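Local coordinates for protein putative phophotriesterase (Proteus mirabilis, PDB 3RHG) that binds two zinc ions in an amidohydrolase barrel of the phosphotriesterase family and probably hydrolyses ester bonds, at residues L21-L26 with L227-P232; G124-K129 with N197-G202; D61-C64 with N68-K71. One frame throughout, in Å; residues are numbered along the deposited sequence.

Contact 1 of 3, residues L21-L26 with L227-P232; sequences LPHEHL and LAHSDP. With ZN (zinc ion), chain B; ZN (zinc ion), chain C; BEZ (benzoic acid), chain D.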
loop_
_atom_site.group_PDB
_atom_site.type_symbol
_atom_site.label_atom_id
_atom_site.label_comp_id
_atom_site.label_asym_id
_atom_site.label_seq_id
_atom_site.Cartn_x
_atom_site.Cartn_y
_atom_site.Cartn_z
ATOM N N LEU A 21 8.548 -2.422 -20.795
ATOM C CA LEU A 21 8.190 -1.423 -19.766
ATOM C C LEU A 21 8.701 -0.074 -20.259
ATOM O O LEU A 21 9.915 0.144 -20.352
ATOM C CB LEU A 21 8.847 -1.770 -18.441
ATOM C CG LEU A 21 8.368 -3.061 -17.766
ATOM C CD1 LEU A 21 9.257 -3.376 -16.521
ATOM C CD2 LEU A 21 6.903 -2.910 -17.387
ATOM N N PRO A 22 7.779 0.831 -20.589
ATOM C CA PRO A 22 8.145 2.094 -21.265
ATOM C C PRO A 22 8.592 3.234 -20.365
ATOM O O PRO A 22 9.006 4.288 -20.878
ATOM C CB PRO A 22 6.848 2.479 -22.009
ATOM C CG PRO A 22 5.761 1.935 -21.097
ATOM C CD PRO A 22 6.322 0.613 -20.558
ATOM N N HIS A 23 8.478 3.080 -19.049
ATOM C CA HIS A 23 8.908 4.201 -18.192
ATOM C C HIS A 23 9.433 3.697 -16.850
ATOM O O HIS A 23 8.645 3.426 -15.934
ATOM C CB HIS A 23 7.781 5.225 -17.948
ATOM C CG HIS A 23 8.230 6.442 -17.172
ATOM N ND1 HIS A 23 8.263 7.713 -17.712
ATOM C CD2 HIS A 23 8.673 6.566 -15.894
ATOM C CE1 HIS A 23 8.699 8.571 -16.801
ATOM N NE2 HIS A 23 8.961 7.902 -15.686
ATOM N N GLU A 24 10.757 3.576 -16.747
ATOM C CA GLU A 24 11.405 3.084 -15.524
ATOM C C GLU A 24 12.668 3.899 -15.313
ATOM O O GLU A 24 13.072 4.641 -16.203
ATOM C CB GLU A 24 11.771 1.585 -15.684
ATOM C CG GLU A 24 10.596 0.705 -16.040
ATOM C CD GLU A 24 9.567 0.635 -14.940
ATOM O OE1 GLU A 24 9.873 0.977 -13.758
ATOM O OE2 GLU A 24 8.429 0.240 -15.255
ATOM N N HIS A 25 13.287 3.761 -14.146
ATOM C CA HIS A 25 14.634 4.288 -13.955
ATOM C C HIS A 25 15.531 3.190 -13.460
ATOM O O HIS A 25 15.317 2.672 -12.378
ATOM C CB HIS A 25 14.642 5.506 -13.018
ATOM C CG HIS A 25 13.720 6.582 -13.494
ATOM N ND1 HIS A 25 14.117 7.553 -14.386
ATOM C CD2 HIS A 25 12.392 6.773 -13.294
ATOM C CE1 HIS A 25 13.092 8.333 -14.676
ATOM N NE2 HIS A 25 12.031 7.887 -14.020
ATOM N N LEU A 26 16.494 2.794 -14.288
ATOM C CA LEU A 26 17.493 1.813 -13.856
ATOM C C LEU A 26 18.576 2.477 -13.018
ATOM O O LEU A 26 18.903 1.981 -11.941
ATOM C CB LEU A 26 18.128 1.081 -15.044
ATOM C CG LEU A 26 17.248 -0.042 -15.616
ATOM C CD1 LEU A 26 15.914 0.533 -16.116
ATOM C CD2 LEU A 26 17.975 -0.827 -16.724
ATOM N N LEU A 227 1.876 10.998 -22.191
ATOM C CA LEU A 227 1.798 11.793 -20.973
ATOM C C LEU A 227 2.089 10.890 -19.773
ATOM O O LEU A 227 1.281 10.052 -19.422
ATOM C CB LEU A 227 0.436 12.508 -20.839
ATOM C CG LEU A 227 0.071 13.433 -22.007
ATOM C CD1 LEU A 227 -1.268 14.163 -21.730
ATOM C CD2 LEU A 227 1.205 14.455 -22.221
ATOM N N ALA A 228 3.258 11.044 -19.165
ATOM C CA ALA A 228 3.613 10.257 -17.988
ATOM C C ALA A 228 2.782 10.684 -16.771
ATOM O O ALA A 228 2.221 11.773 -16.720
ATOM C CB ALA A 228 5.116 10.426 -17.652
ATOM N N HIS A 229 2.734 9.804 -15.791
ATOM C CA HIS A 229 2.101 10.068 -14.515
ATOM C C HIS A 229 0.632 10.470 -14.695
ATOM O O HIS A 229 0.128 11.403 -14.062
ATOM C CB HIS A 229 2.881 11.152 -13.758
ATOM C CG HIS A 229 4.366 10.977 -13.805
ATOM N ND1 HIS A 229 4.971 9.740 -13.750
ATOM C CD2 HIS A 229 5.371 11.880 -13.895
ATOM C CE1 HIS A 229 6.283 9.881 -13.833
ATOM N NE2 HIS A 229 6.557 11.172 -13.904
ATOM N N SER A 230 -0.061 9.749 -15.569
ATOM C CA SER A 230 -1.484 9.952 -15.724
ATOM C C SER A 230 -2.249 9.308 -14.560
ATOM O O SER A 230 -3.440 9.578 -14.388
ATOM C CB SER A 230 -1.956 9.351 -17.059
ATOM O OG SER A 230 -1.354 10.021 -18.166
ATOM N N ASP A 231 -1.574 8.464 -13.768
ATOM C CA ASP A 231 -2.271 7.666 -12.749
ATOM C C ASP A 231 -3.118 8.516 -11.785
ATOM O O ASP A 231 -4.262 8.169 -11.505
ATOM C CB ASP A 231 -1.306 6.771 -11.941
ATOM C CG ASP A 231 -0.234 6.106 -12.811
ATOM O OD1 ASP A 231 -0.085 4.871 -12.693
ATOM O OD2 ASP A 231 0.454 6.811 -13.600
ATOM N N PRO A 232 -2.561 9.630 -11.259
ATOM C CA PRO A 232 -3.355 10.337 -10.245
ATOM C C PRO A 232 -4.564 11.081 -10.802
ATOM O O PRO A 232 -5.347 11.626 -10.012
ATOM C CB PRO A 232 -2.344 11.326 -9.621
ATOM C CG PRO A 232 -0.982 10.737 -9.949
ATOM C CD PRO A 232 -1.191 10.177 -11.350
HETATM ZN ZN ZN B . 10.174 8.599 -14.177
HETATM ZN ZN ZN C . 8.394 12.054 -13.908
HETATM C C BEZ D . 6.138 13.526 -8.751
HETATM O O1 BEZ D . 5.781 14.278 -9.683
HETATM O O2 BEZ D . 6.516 14.024 -7.663
HETATM C C1 BEZ D . 6.117 12.040 -8.916
HETATM C C2 BEZ D . 5.841 11.460 -10.157
HETATM C C3 BEZ D . 5.842 10.072 -10.291
HETATM C C4 BEZ D . 6.094 9.267 -9.189
HETATM C C5 BEZ D . 6.355 9.850 -7.952
HETATM C C6 BEZ D . 6.374 11.235 -7.808
#
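The binuclear zinc centre of the amidohydrolase barrel brings H23 and H229 together, each the ligand of a different zinc. H23 and H25 form the HxH pair at the C-terminal end of the first barrel strand; both offer NE2 to the same zinc, H23 at 2.1 Å, and E166 and D294 are its other protein ligands. In H23, CG lies opposite the backbone N (chi1 -175°), which carries the ring from the strand toward the zinc and 227-232. H229, in the loop after strand 225-227, binds the second zinc through NE2 at 2.0 Å, alongside H199 and E166. The two imidazoles form an offset edge-to-face pair: the edge of H229 is turned toward the face of H23, the planes lie at 74°, and H23 NE2 is 3.8 Å from H229 CE1. Histidine suits both places, since one ring nitrogen can hold a metal while the other is fixed by a hydrogen bond; N197 OD1 does this for H23 ND1, and D253 is the main outer partner of H229. The H229 ring is sandwiched, with the CB of A228 over one face and C3 of benzoic acid 3.5 Å above the other. A228 CB also comes within 4.1 Å of H23 CE1, so one methyl packs against both imidazoles. Strand 249-252 supplies E251, which touches both H23 and A228, while backbone hydrogen bonds tie 21-26 to strand 89-94.

Contact 2 of 3, residues G124-K129 with N197-G202; sequences GLYIEK and NIHMPG. With ZN (zinc ion), chain C; CAC (cacodylate ion), chain E.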
loop_
_atom_site.group_PDB
_atom_site.type_symbol
_atom_site.label_atom_id
_atom_site.label_comp_id
_atom_site.label_asym_id
_atom_site.label_seq_id
_atom_site.Cartn_x
_atom_site.Cartn_y
_atom_site.Cartn_z
ATOM N N GLY A 124 16.498 14.142 -22.512
ATOM C CA GLY A 124 15.486 15.175 -22.302
ATOM C C GLY A 124 15.718 15.873 -20.986
ATOM O O GLY A 124 16.090 15.229 -20.008
ATOM N N LEU A 125 15.468 17.179 -20.943
ATOM C CA LEU A 125 15.711 17.920 -19.711
ATOM C C LEU A 125 14.524 17.789 -18.768
ATOM O O LEU A 125 13.355 17.752 -19.195
ATOM C CB LEU A 125 16.040 19.397 -20.011
ATOM C CG LEU A 125 17.279 19.575 -20.905
ATOM C CD1 LEU A 125 17.544 21.026 -21.214
ATOM C CD2 LEU A 125 18.484 18.941 -20.237
ATOM N N TYR A 126 14.834 17.708 -17.477
ATOM C CA TYR A 126 13.831 17.465 -16.447
ATOM C C TYR A 126 13.303 18.822 -15.918
ATOM O O TYR A 126 13.421 19.845 -16.610
ATOM C CB TYR A 126 14.474 16.601 -15.346
ATOM C CG TYR A 126 13.516 15.989 -14.365
ATOM C CD1 TYR A 126 12.390 15.292 -14.807
ATOM C CD2 TYR A 126 13.730 16.091 -12.991
ATOM C CE1 TYR A 126 11.510 14.710 -13.914
ATOM C CE2 TYR A 126 12.847 15.531 -12.091
ATOM C CZ TYR A 126 11.749 14.822 -12.557
ATOM O OH TYR A 126 10.881 14.279 -11.642
ATOM N N ILE A 127 12.690 18.837 -14.734
ATOM C CA ILE A 127 12.069 20.076 -14.241
ATOM C C ILE A 127 13.113 21.113 -13.810
ATOM O O ILE A 127 14.261 20.775 -13.516
ATOM C CB ILE A 127 11.057 19.821 -13.095
ATOM C CG1 ILE A 127 11.743 19.141 -11.905
ATOM C CG2 ILE A 127 9.893 18.980 -13.595
ATOM C CD1 ILE A 127 10.819 19.010 -10.641
ATOM N N GLU A 128 12.706 22.370 -13.771
ATOM C CA GLU A 128 13.631 23.460 -13.441
ATOM C C GLU A 128 14.269 23.312 -12.048
ATOM O O GLU A 128 15.417 23.716 -11.830
ATOM C CB GLU A 128 12.940 24.815 -13.617
ATOM C CG GLU A 128 13.921 25.968 -13.567
ATOM C CD GLU A 128 13.293 27.313 -13.889
ATOM O OE1 GLU A 128 12.406 27.432 -14.750
ATOM O OE2 GLU A 128 13.702 28.286 -13.247
ATOM N N LYS A 129 13.549 22.704 -11.116
ATOM C CA LYS A 129 14.097 22.467 -9.785
ATOM C C LYS A 129 15.467 21.786 -9.879
ATOM O O LYS A 129 16.376 22.070 -9.079
ATOM C CB LYS A 129 13.137 21.602 -8.965
ATOM C CG LYS A 129 13.658 21.222 -7.599
ATOM C CD LYS A 129 12.620 20.438 -6.789
ATOM C CE LYS A 129 13.191 20.097 -5.420
ATOM N NZ LYS A 129 12.331 19.142 -4.648
ATOM N N ASN A 197 8.204 11.435 -24.092
ATOM C CA ASN A 197 7.533 11.135 -22.835
ATOM C C ASN A 197 7.586 12.379 -21.970
ATOM O O ASN A 197 8.688 12.889 -21.703
ATOM C CB ASN A 197 8.253 9.970 -22.170
ATOM C CG ASN A 197 7.572 9.461 -20.917
ATOM O OD1 ASN A 197 8.242 9.299 -19.912
ATOM N ND2 ASN A 197 6.264 9.133 -20.986
ATOM N N ILE A 198 6.415 12.893 -21.584
ATOM C CA ILE A 198 6.358 14.134 -20.809
ATOM C C ILE A 198 6.124 13.820 -19.341
ATOM O O ILE A 198 5.112 13.244 -18.980
ATOM C CB ILE A 198 5.215 15.073 -21.298
ATOM C CG1 ILE A 198 5.228 15.230 -22.832
ATOM C CG2 ILE A 198 5.286 16.451 -20.604
ATOM C CD1 ILE A 198 6.474 15.777 -23.366
ATOM N N HIS A 199 7.038 14.262 -18.480
ATOM C CA HIS A 199 6.784 14.226 -17.061
ATOM C C HIS A 199 5.696 15.259 -16.784
ATOM O O HIS A 199 5.929 16.471 -16.918
ATOM C CB HIS A 199 8.052 14.607 -16.275
ATOM C CG HIS A 199 7.780 14.938 -14.838
ATOM N ND1 HIS A 199 7.887 14.010 -13.825
ATOM C CD2 HIS A 199 7.405 16.103 -14.245
ATOM C CE1 HIS A 199 7.576 14.583 -12.671
ATOM N NE2 HIS A 199 7.284 15.854 -12.900
ATOM N N MET A 200 4.509 14.795 -16.420
ATOM C CA MET A 200 3.416 15.689 -16.054
ATOM C C MET A 200 3.344 15.808 -14.551
ATOM O O MET A 200 3.696 14.880 -13.832
ATOM C CB MET A 200 2.072 15.148 -16.561
ATOM C CG MET A 200 2.019 15.102 -18.079
ATOM S SD MET A 200 2.055 16.737 -18.864
ATOM C CE MET A 200 0.406 17.296 -18.410
ATOM N N PRO A 201 2.851 16.954 -14.075
ATOM C CA PRO A 201 2.538 17.078 -12.646
ATOM C C PRO A 201 1.215 16.352 -12.420
ATOM O O PRO A 201 0.151 16.886 -12.717
ATOM C CB PRO A 201 2.422 18.587 -12.446
ATOM C CG PRO A 201 2.007 19.126 -13.818
ATOM C CD PRO A 201 2.623 18.197 -14.841
ATOM N N GLY A 202 1.296 15.104 -11.956
ATOM C CA GLY A 202 0.172 14.194 -12.069
ATOM C C GLY A 202 -1.022 14.493 -11.196
ATOM O O GLY A 202 -2.152 14.016 -11.485
HETATM ZN ZN ZN C . 8.394 12.054 -13.908
HETATM AS AS CAC E . 10.142 10.771 -11.711
HETATM O O1 CAC E . 9.398 9.541 -12.680
HETATM O O2 CAC E . 9.554 12.257 -12.375
HETATM C C1 CAC E . 9.462 10.644 -9.910
HETATM C C2 CAC E . 12.089 10.737 -11.797
#
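A first torsion of -167°, placing CG opposite the backbone N, swings the Y126 ring out of the loop after strand 118-123 and toward H199, at the end of strand 195-199. H199 adopts a similar first torsion, 165°, which carries its imidazole from the strand end to the second zinc. The rings meet edge to face: the edge of Y126 is directed at the face of H199, with centroids 5.0 Å apart and planes at 72°. Y126 CE1 stands 3.6 Å above the H199 plane, displaced toward the rim, and the hydroxyl oxygen OH comes within 3.5 Å of H199 CE1. I127, the next residue and the N-cap of helix 128-131, adds its CG2 methyl 3.9 Å from H199 CD2; a branched aliphatic side chain suits this place because its methyl packs obliquely against the CD2-NE2 part of the ring, away from the metal-binding ND1.

H199 ND1 binds the zinc at 2.0 Å, and E166 and H229 are its other protein ligands. A cacodylate ion, probably from the crystallisation liquor, supplies the fourth ligand atom through O2, 1.9 Å from the zinc. Y126 OH donates a short hydrogen bond of 2.5 Å to that same O2, which lies near the plane of the tyrosine ring at its edge. Tyrosine is apt here: its ring packs against the metal-bound histidine while its hydroxyl reaches an oxygen on the metal. One cacodylate oxygen is thus gripped by both zinc and phenol, an arrangement consistent with Y126 being able to contact a metal-bound oxygen of a tetrahedral substrate or intermediate, although the contact is seen only with cacodylate.

Contact 3 of 3, residues D61-C64 with N68-K71; sequences DPYC and NMDK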
loop_
_atom_site.group_PDB
_atom_site.type_symbol
_atom_site.label_atom_id
_atom_site.label_comp_id
_atom_site.label_asym_id
_atom_site.label_seq_id
_atom_site.Cartn_x
_atom_site.Cartn_y
_atom_site.Cartn_z
ATOM N N ASP A 61 7.705 8.986 3.926
ATOM C CA ASP A 61 8.729 10.014 3.789
ATOM C C ASP A 61 9.908 9.437 3.016
ATOM O O ASP A 61 10.989 9.205 3.565
ATOM C CB ASP A 61 9.132 10.527 5.172
ATOM C CG ASP A 61 9.847 11.867 5.114
ATOM O OD1 ASP A 61 10.191 12.312 3.997
ATOM O OD2 ASP A 61 10.077 12.464 6.193
ATOM N N PRO A 62 9.686 9.156 1.721
ATOM C CA PRO A 62 10.724 8.505 0.924
ATOM C C PRO A 62 11.975 9.365 0.718
ATOM O O PRO A 62 13.091 8.831 0.632
ATOM C CB PRO A 62 10.031 8.282 -0.433
ATOM C CG PRO A 62 8.907 9.320 -0.470
ATOM C CD PRO A 62 8.435 9.357 0.958
ATOM N N TYR A 63 11.789 10.680 0.637
ATOM C CA TYR A 63 12.848 11.575 0.165
ATOM C C TYR A 63 13.827 12.016 1.246
ATOM O O TYR A 63 14.821 12.683 0.939
ATOM C CB TYR A 63 12.234 12.821 -0.484
ATOM C CG TYR A 63 11.395 12.556 -1.724
ATOM C CD1 TYR A 63 11.670 11.486 -2.575
ATOM C CD2 TYR A 63 10.333 13.393 -2.052
ATOM C CE1 TYR A 63 10.909 11.262 -3.719
ATOM C CE2 TYR A 63 9.559 13.179 -3.199
ATOM C CZ TYR A 63 9.845 12.114 -4.025
ATOM O OH TYR A 63 9.061 11.915 -5.147
ATOM N N CYS A 64 13.571 11.652 2.500
ATOM C CA CYS A 64 14.467 12.056 3.602
ATOM C C CYS A 64 15.605 11.053 3.800
ATOM O O CYS A 64 16.550 11.307 4.545
ATOM C CB CYS A 64 13.699 12.211 4.917
ATOM S SG CYS A 64 13.278 10.627 5.723
ATOM N N ASN A 68 18.084 5.918 -0.119
ATOM C CA ASN A 68 16.945 5.728 -1.031
ATOM C C ASN A 68 17.092 6.557 -2.297
ATOM O O ASN A 68 16.606 6.170 -3.383
ATOM C CB ASN A 68 15.653 6.134 -0.298
ATOM C CG ASN A 68 14.413 5.540 -0.904
ATOM O OD1 ASN A 68 14.436 4.449 -1.486
ATOM N ND2 ASN A 68 13.302 6.240 -0.735
ATOM N N MET A 69 17.794 7.679 -2.149
ATOM C CA MET A 69 17.949 8.716 -3.165
ATOM C C MET A 69 19.284 8.615 -3.910
ATOM O O MET A 69 19.531 9.381 -4.842
ATOM C CB MET A 69 17.891 10.096 -2.465
ATOM C CG MET A 69 16.628 10.318 -1.638
ATOM S SD MET A 69 15.219 10.534 -2.725
ATOM C CE MET A 69 15.307 12.308 -2.970
ATOM N N ASP A 70 20.138 7.679 -3.492
ATOM C CA ASP A 70 21.517 7.610 -3.967
ATOM C C ASP A 70 21.603 6.783 -5.237
ATOM O O ASP A 70 20.604 6.176 -5.657
ATOM C CB ASP A 70 22.390 6.999 -2.863
ATOM C CG ASP A 70 23.865 7.375 -2.973
ATOM O OD1 ASP A 70 24.294 8.085 -3.913
ATOM O OD2 ASP A 70 24.609 6.948 -2.073
ATOM N N LYS A 71 22.784 6.772 -5.854
ATOM C CA LYS A 71 23.023 5.964 -7.055
ATOM C C LYS A 71 22.674 4.480 -6.849
ATOM O O LYS A 71 22.732 3.953 -5.720
ATOM C CB LYS A 71 24.452 6.143 -7.582
ATOM C CG LYS A 71 25.521 5.984 -6.542
ATOM C CD LYS A 71 26.883 6.520 -7.031
ATOM C CE LYS A 71 27.515 5.617 -8.064
ATOM N NZ LYS A 71 28.991 5.914 -8.211
#
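N68 meets P62 through a nearly straight hydrogen bond: ND2 donates to the P62 carbonyl oxygen O at 2.9 Å, with an N-H...O angle of 171°. The acceptor lies in the amide plane of N68, whereas the donor is tilted 31° from the carbonyl plane of P62. Beside this bond, M69 folds against Y63. Its chain bends at both chi2 (-71°) and chi3, bringing SD and CE each to 3.7 Å from Y63 CD1. This is an oblique Met-aromatic contact, the sulfur SD of M69 lying 4.9 Å from the Y63 ring centroid; methionine suits it because a flexible thioether can follow the shape of the ring and the turn that carries it. Farther out, Q299 takes a second hydrogen bond from N68 ND2, so this amide nitrogen links the P62 turn to another loop. Backbone bonds from Y63 to D35 and from M69 to L30 hold both segments to the chain preceding them. The Y63 ring meets F261 and borders the benzoic acid. Asparagine thus ties the turn down by polar bonds while methionine packs it by dispersion, which probably helps to hold Y63, a residue of the benzoic acid pocket.

Contact 1 is buried near the centre of the chain; contact 2 is partly buried, at the strand ends beside it. Segments of both lie on, or just after, strands of the same parallel sheet, and a probable bond from A228 N to I198 O links the strand ends. H229 and H199 share one zinc; N197, from the strand that carries H199, hydrogen-bonds H23, and E166 is the ligand common to both zincs. Contact 3 lies about 19 Å centre to centre from either and holds no metal ligand; three of its four touching residues are nevertheless buried. Metal coordination and crossed rings dominate the centre, whereas an amide-carbonyl bond and a thioether shape the periphery.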